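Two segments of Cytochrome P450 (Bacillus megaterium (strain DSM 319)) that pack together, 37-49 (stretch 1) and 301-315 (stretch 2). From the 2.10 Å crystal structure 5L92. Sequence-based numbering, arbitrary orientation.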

# COMPACT_ATOMS: atom_id res chain seq x y z
N PRO A 37 20.34 -3.84 -14.47
CA PRO A 37 19.16 -3.34 -13.76
C PRO A 37 17.88 -3.37 -14.60
O PRO A 37 16.80 -3.18 -14.03
CB PRO A 37 19.56 -1.90 -13.41
CG PRO A 37 20.53 -1.53 -14.50
CD PRO A 37 21.34 -2.77 -14.68
N VAL A 38 17.96 -3.56 -15.91
CA VAL A 38 16.79 -3.74 -16.77
C VAL A 38 16.96 -5.09 -17.42
O VAL A 38 17.91 -5.29 -18.19
CB VAL A 38 16.66 -2.63 -17.82
CG1 VAL A 38 15.59 -2.97 -18.89
CG2 VAL A 38 16.35 -1.32 -17.14
N GLN A 39 16.07 -6.04 -17.14
CA GLN A 39 16.27 -7.33 -17.78
C GLN A 39 14.99 -8.12 -17.90
O GLN A 39 14.09 -8.05 -17.05
CB GLN A 39 17.36 -8.15 -17.08
CG GLN A 39 17.05 -8.83 -15.78
CD GLN A 39 18.31 -9.56 -15.24
OE1 GLN A 39 18.94 -9.12 -14.27
NE2 GLN A 39 18.70 -10.63 -15.91
N TRP A 40 14.90 -8.83 -19.03
CA TRP A 40 13.75 -9.66 -19.32
C TRP A 40 13.88 -10.94 -18.53
O TRP A 40 14.91 -11.63 -18.57
CB TRP A 40 13.68 -9.95 -20.82
CG TRP A 40 12.56 -10.89 -21.21
CD1 TRP A 40 12.68 -12.21 -21.57
CD2 TRP A 40 11.18 -10.58 -21.30
NE1 TRP A 40 11.45 -12.73 -21.88
CE2 TRP A 40 10.51 -11.75 -21.72
CE3 TRP A 40 10.43 -9.42 -21.06
CZ2 TRP A 40 9.13 -11.81 -21.91
CZ3 TRP A 40 9.03 -9.49 -21.25
CH2 TRP A 40 8.41 -10.66 -21.67
N ASP A 41 12.83 -11.25 -17.78
CA ASP A 41 12.74 -12.51 -17.06
C ASP A 41 11.85 -13.47 -17.84
O ASP A 41 10.64 -13.25 -17.96
CB ASP A 41 12.19 -12.35 -15.65
CG ASP A 41 12.42 -13.59 -14.85
OD1 ASP A 41 13.61 -13.88 -14.57
OD2 ASP A 41 11.45 -14.32 -14.59
N GLU A 42 12.46 -14.54 -18.34
CA GLU A 42 11.75 -15.50 -19.19
C GLU A 42 10.60 -16.14 -18.44
O GLU A 42 9.47 -16.17 -18.92
CB GLU A 42 12.73 -16.57 -19.71
CG GLU A 42 13.62 -16.08 -20.85
CD GLU A 42 14.90 -15.41 -20.39
OE1 GLU A 42 15.21 -15.40 -19.16
OE2 GLU A 42 15.61 -14.91 -21.30
N GLU A 43 10.89 -16.69 -17.26
CA GLU A 43 9.86 -17.33 -16.43
C GLU A 43 8.66 -16.41 -16.21
O GLU A 43 7.54 -16.72 -16.62
CB GLU A 43 10.48 -17.76 -15.10
CG GLU A 43 9.57 -18.59 -14.21
CD GLU A 43 9.12 -19.87 -14.88
OE1 GLU A 43 10.00 -20.66 -15.32
OE2 GLU A 43 7.90 -20.06 -15.00
N ARG A 44 8.88 -15.25 -15.58
CA ARG A 44 7.75 -14.38 -15.25
C ARG A 44 7.29 -13.52 -16.42
O ARG A 44 6.25 -12.86 -16.30
CB ARG A 44 8.11 -13.48 -14.06
CG ARG A 44 8.07 -14.20 -12.73
CD ARG A 44 8.56 -13.29 -11.59
NE ARG A 44 9.97 -12.93 -11.81
CZ ARG A 44 10.41 -11.69 -12.04
NH1 ARG A 44 9.59 -10.63 -12.00
NH2 ARG A 44 11.70 -11.50 -12.24
N GLN A 45 7.99 -13.53 -17.55
CA GLN A 45 7.47 -12.85 -18.75
C GLN A 45 7.32 -11.33 -18.52
O GLN A 45 6.31 -10.72 -18.88
CB GLN A 45 6.13 -13.48 -19.16
CG GLN A 45 6.20 -14.93 -19.54
CD GLN A 45 6.69 -15.11 -20.97
OE1 GLN A 45 5.98 -14.77 -21.90
NE2 GLN A 45 7.92 -15.61 -21.14
N VAL A 46 8.33 -10.72 -17.91
CA VAL A 46 8.31 -9.29 -17.63
C VAL A 46 9.72 -8.73 -17.77
O VAL A 46 10.72 -9.45 -17.63
CB VAL A 46 7.76 -8.95 -16.20
CG1 VAL A 46 6.31 -9.40 -16.03
CG2 VAL A 46 8.63 -9.56 -15.11
N TRP A 47 9.80 -7.43 -18.03
CA TRP A 47 11.02 -6.66 -17.84
C TRP A 47 11.07 -6.14 -16.41
O TRP A 47 10.26 -5.29 -16.05
CB TRP A 47 11.08 -5.45 -18.78
CG TRP A 47 11.22 -5.75 -20.17
CD1 TRP A 47 10.23 -5.89 -21.08
CD2 TRP A 47 12.45 -5.95 -20.87
NE1 TRP A 47 10.75 -6.13 -22.31
CE2 TRP A 47 12.12 -6.19 -22.21
CE3 TRP A 47 13.79 -5.93 -20.49
CZ2 TRP A 47 13.08 -6.43 -23.19
CZ3 TRP A 47 14.76 -6.16 -21.47
CH2 TRP A 47 14.39 -6.40 -22.80
N ASP A 48 12.01 -6.64 -15.63
CA ASP A 48 12.32 -6.09 -14.32
C ASP A 48 13.18 -4.83 -14.45
O ASP A 48 14.06 -4.75 -15.31
CB ASP A 48 13.06 -7.13 -13.50
CG ASP A 48 12.18 -8.29 -13.11
OD1 ASP A 48 10.99 -8.09 -12.81
OD2 ASP A 48 12.70 -9.41 -13.10
N VAL A 49 12.89 -3.83 -13.62
CA VAL A 49 13.64 -2.57 -13.57
C VAL A 49 14.05 -2.30 -12.12
O VAL A 49 13.19 -2.04 -11.26
CB VAL A 49 12.81 -1.41 -14.15
CG1 VAL A 49 13.54 -0.09 -14.04
CG2 VAL A 49 12.45 -1.72 -15.61
N THR A 301 13.38 2.24 -25.76
CA THR A 301 14.65 1.83 -25.21
C THR A 301 14.74 2.36 -23.79
O THR A 301 14.40 3.52 -23.53
CB THR A 301 15.79 2.33 -26.09
OG1 THR A 301 15.62 1.79 -27.41
CG2 THR A 301 17.19 1.91 -25.53
N LEU A 302 15.11 1.49 -22.85
CA LEU A 302 15.19 1.84 -21.43
C LEU A 302 16.52 1.28 -20.95
O LEU A 302 16.72 0.07 -21.00
CB LEU A 302 14.03 1.24 -20.62
CG LEU A 302 14.04 1.57 -19.11
CD1 LEU A 302 13.71 3.05 -18.89
CD2 LEU A 302 13.10 0.70 -18.27
N ALA A 303 17.45 2.16 -20.57
CA ALA A 303 18.82 1.74 -20.21
C ALA A 303 19.43 0.81 -21.26
O ALA A 303 20.07 -0.20 -20.95
CB ALA A 303 18.82 1.09 -18.82
N GLY A 304 19.23 1.15 -22.53
CA GLY A 304 19.88 0.41 -23.60
C GLY A 304 19.22 -0.90 -23.98
O GLY A 304 19.74 -1.60 -24.86
N LYS A 305 18.11 -1.25 -23.35
CA LYS A 305 17.32 -2.42 -23.69
C LYS A 305 16.11 -2.00 -24.51
O LYS A 305 15.59 -0.90 -24.34
CB LYS A 305 16.88 -3.14 -22.42
CG LYS A 305 18.03 -3.77 -21.62
CD LYS A 305 18.53 -5.04 -22.31
CE LYS A 305 19.74 -5.62 -21.58
NZ LYS A 305 19.31 -6.49 -20.44
N LYS A 306 15.65 -2.88 -25.37
CA LYS A 306 14.63 -2.53 -26.36
C LYS A 306 13.33 -3.21 -25.97
O LYS A 306 13.11 -4.38 -26.28
CB LYS A 306 15.10 -2.91 -27.76
CG LYS A 306 16.35 -2.15 -28.17
CD LYS A 306 16.92 -2.66 -29.47
CE LYS A 306 16.06 -2.22 -30.65
NZ LYS A 306 16.29 -3.02 -31.89
N LEU A 307 12.46 -2.47 -25.30
CA LEU A 307 11.19 -3.01 -24.86
C LEU A 307 10.20 -2.88 -26.01
O LEU A 307 10.23 -1.91 -26.76
CB LEU A 307 10.72 -2.26 -23.61
CG LEU A 307 11.47 -2.57 -22.29
CD1 LEU A 307 12.96 -2.36 -22.34
CD2 LEU A 307 10.95 -1.73 -21.18
N LYS A 308 9.36 -3.90 -26.20
CA LYS A 308 8.43 -3.94 -27.31
C LYS A 308 7.01 -3.64 -26.85
O LYS A 308 6.61 -4.02 -25.73
CB LYS A 308 8.42 -5.30 -28.02
CG LYS A 308 9.77 -5.80 -28.41
CD LYS A 308 10.47 -4.83 -29.34
CE LYS A 308 11.71 -5.45 -29.92
NZ LYS A 308 11.30 -6.65 -30.73
N ALA A 309 6.25 -2.99 -27.73
CA ALA A 309 4.83 -2.78 -27.54
C ALA A 309 4.17 -4.01 -26.94
O ALA A 309 4.36 -5.12 -27.43
CB ALA A 309 4.18 -2.42 -28.89
N GLY A 310 3.37 -3.79 -25.88
CA GLY A 310 2.62 -4.88 -25.28
C GLY A 310 3.35 -5.74 -24.27
O GLY A 310 2.72 -6.58 -23.62
N GLU A 311 4.66 -5.56 -24.08
CA GLU A 311 5.36 -6.27 -23.02
C GLU A 311 5.13 -5.61 -21.63
O GLU A 311 4.97 -4.39 -21.51
CB GLU A 311 6.83 -6.34 -23.37
CG GLU A 311 7.11 -7.46 -24.40
CD GLU A 311 8.38 -7.30 -25.16
OE1 GLU A 311 9.22 -6.47 -24.80
OE2 GLU A 311 8.55 -8.02 -26.17
N HIS A 312 5.08 -6.44 -20.60
CA HIS A 312 4.90 -5.96 -19.23
C HIS A 312 6.24 -5.56 -18.60
O HIS A 312 7.28 -6.14 -18.90
CB HIS A 312 4.25 -7.04 -18.36
CG HIS A 312 2.87 -7.43 -18.79
ND1 HIS A 312 2.29 -6.98 -19.96
CD2 HIS A 312 1.96 -8.26 -18.23
CE1 HIS A 312 1.09 -7.51 -20.09
NE2 HIS A 312 0.86 -8.29 -19.05
N VAL A 313 6.19 -4.58 -17.69
CA VAL A 313 7.36 -4.02 -17.01
C VAL A 313 7.06 -4.00 -15.52
O VAL A 313 5.94 -3.65 -15.12
CB VAL A 313 7.71 -2.60 -17.53
CG1 VAL A 313 8.97 -2.05 -16.87
CG2 VAL A 313 7.87 -2.61 -18.99
N VAL A 314 8.04 -4.36 -14.70
CA VAL A 314 7.88 -4.35 -13.25
C VAL A 314 8.96 -3.45 -12.66
O VAL A 314 10.11 -3.81 -12.53
CB VAL A 314 7.97 -5.78 -12.67
CG1 VAL A 314 7.83 -5.78 -11.14
CG2 VAL A 314 6.89 -6.67 -13.30
N PRO A 315 8.62 -2.18 -12.37
CA PRO A 315 9.56 -1.33 -11.64
C PRO A 315 9.55 -1.65 -10.15
O PRO A 315 8.50 -1.68 -9.51
CB PRO A 315 9.05 0.09 -11.93
CG PRO A 315 7.58 -0.09 -12.22
CD PRO A 315 7.50 -1.40 -12.95
O HOH W 1 17.14 -8.89 -20.72
O HOH W 2 5.38 -9.22 -21.16

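The main polar link is a parallel pairing of strand 46-49 with strand 312-315, whose axes approach to 4.5 Å at 22°. Three backbone hydrogen bonds define its register: Trp-47 N to His-312 O (3.0 Å, 174° at the hydrogen), Val-314 N to Trp-47 O (2.8 Å, 168°) and Val-49 N to Val-314 O (3.0 Å, 152°). Trp-47 thus uses both its amide and its carbonyl, as parallel pairing requires of alternate residues. Pro-315, which has no amide hydrogen to give, still pairs with Val-49, their CA atoms 4.7 Å apart.

Two hydrogen bonds donated by side chains add to this ladder. Trp-47 NE1 donates to Glu-311 OE1 at 2.9 Å with an angle of 179°, the oxygen lying near the indole plane; the same OE1 accepts from Lys-308 N at 2.9 Å, so one carboxylate oxygen serves both the contact and its own turn. Lys-305 NZ reaches Val-38 O at 2.9 Å. Water 1 accepts from Trp-40 N (2.8 Å) and Lys-305 NZ (3.2 Å), while water 2 joins Gln-45 O to His-312 N, each at 2.9 Å.

Packing centres on Trp-47, which has 138 Å² covered, the largest share of the 784 Å² buried in total. With chi1 at -68° (m), its indole meets Leu-307: CG sits 3.5 Å from the centroid of the five-membered ring and 5° off the normal, a CH-pi contact over the face. On the same sheet face as Trp-47, Val-49 CG2 lies 3.7 Å from both Leu-302 CD2 and Val-313 CG1. Val-38, pointing toward stretch 2, adds CG2 to Ala-303 CB at 3.8 Å; branched and apolar, it suits this buried position. Val-314 points to the other face, its CG2 3.8 Å from Val-46 CB.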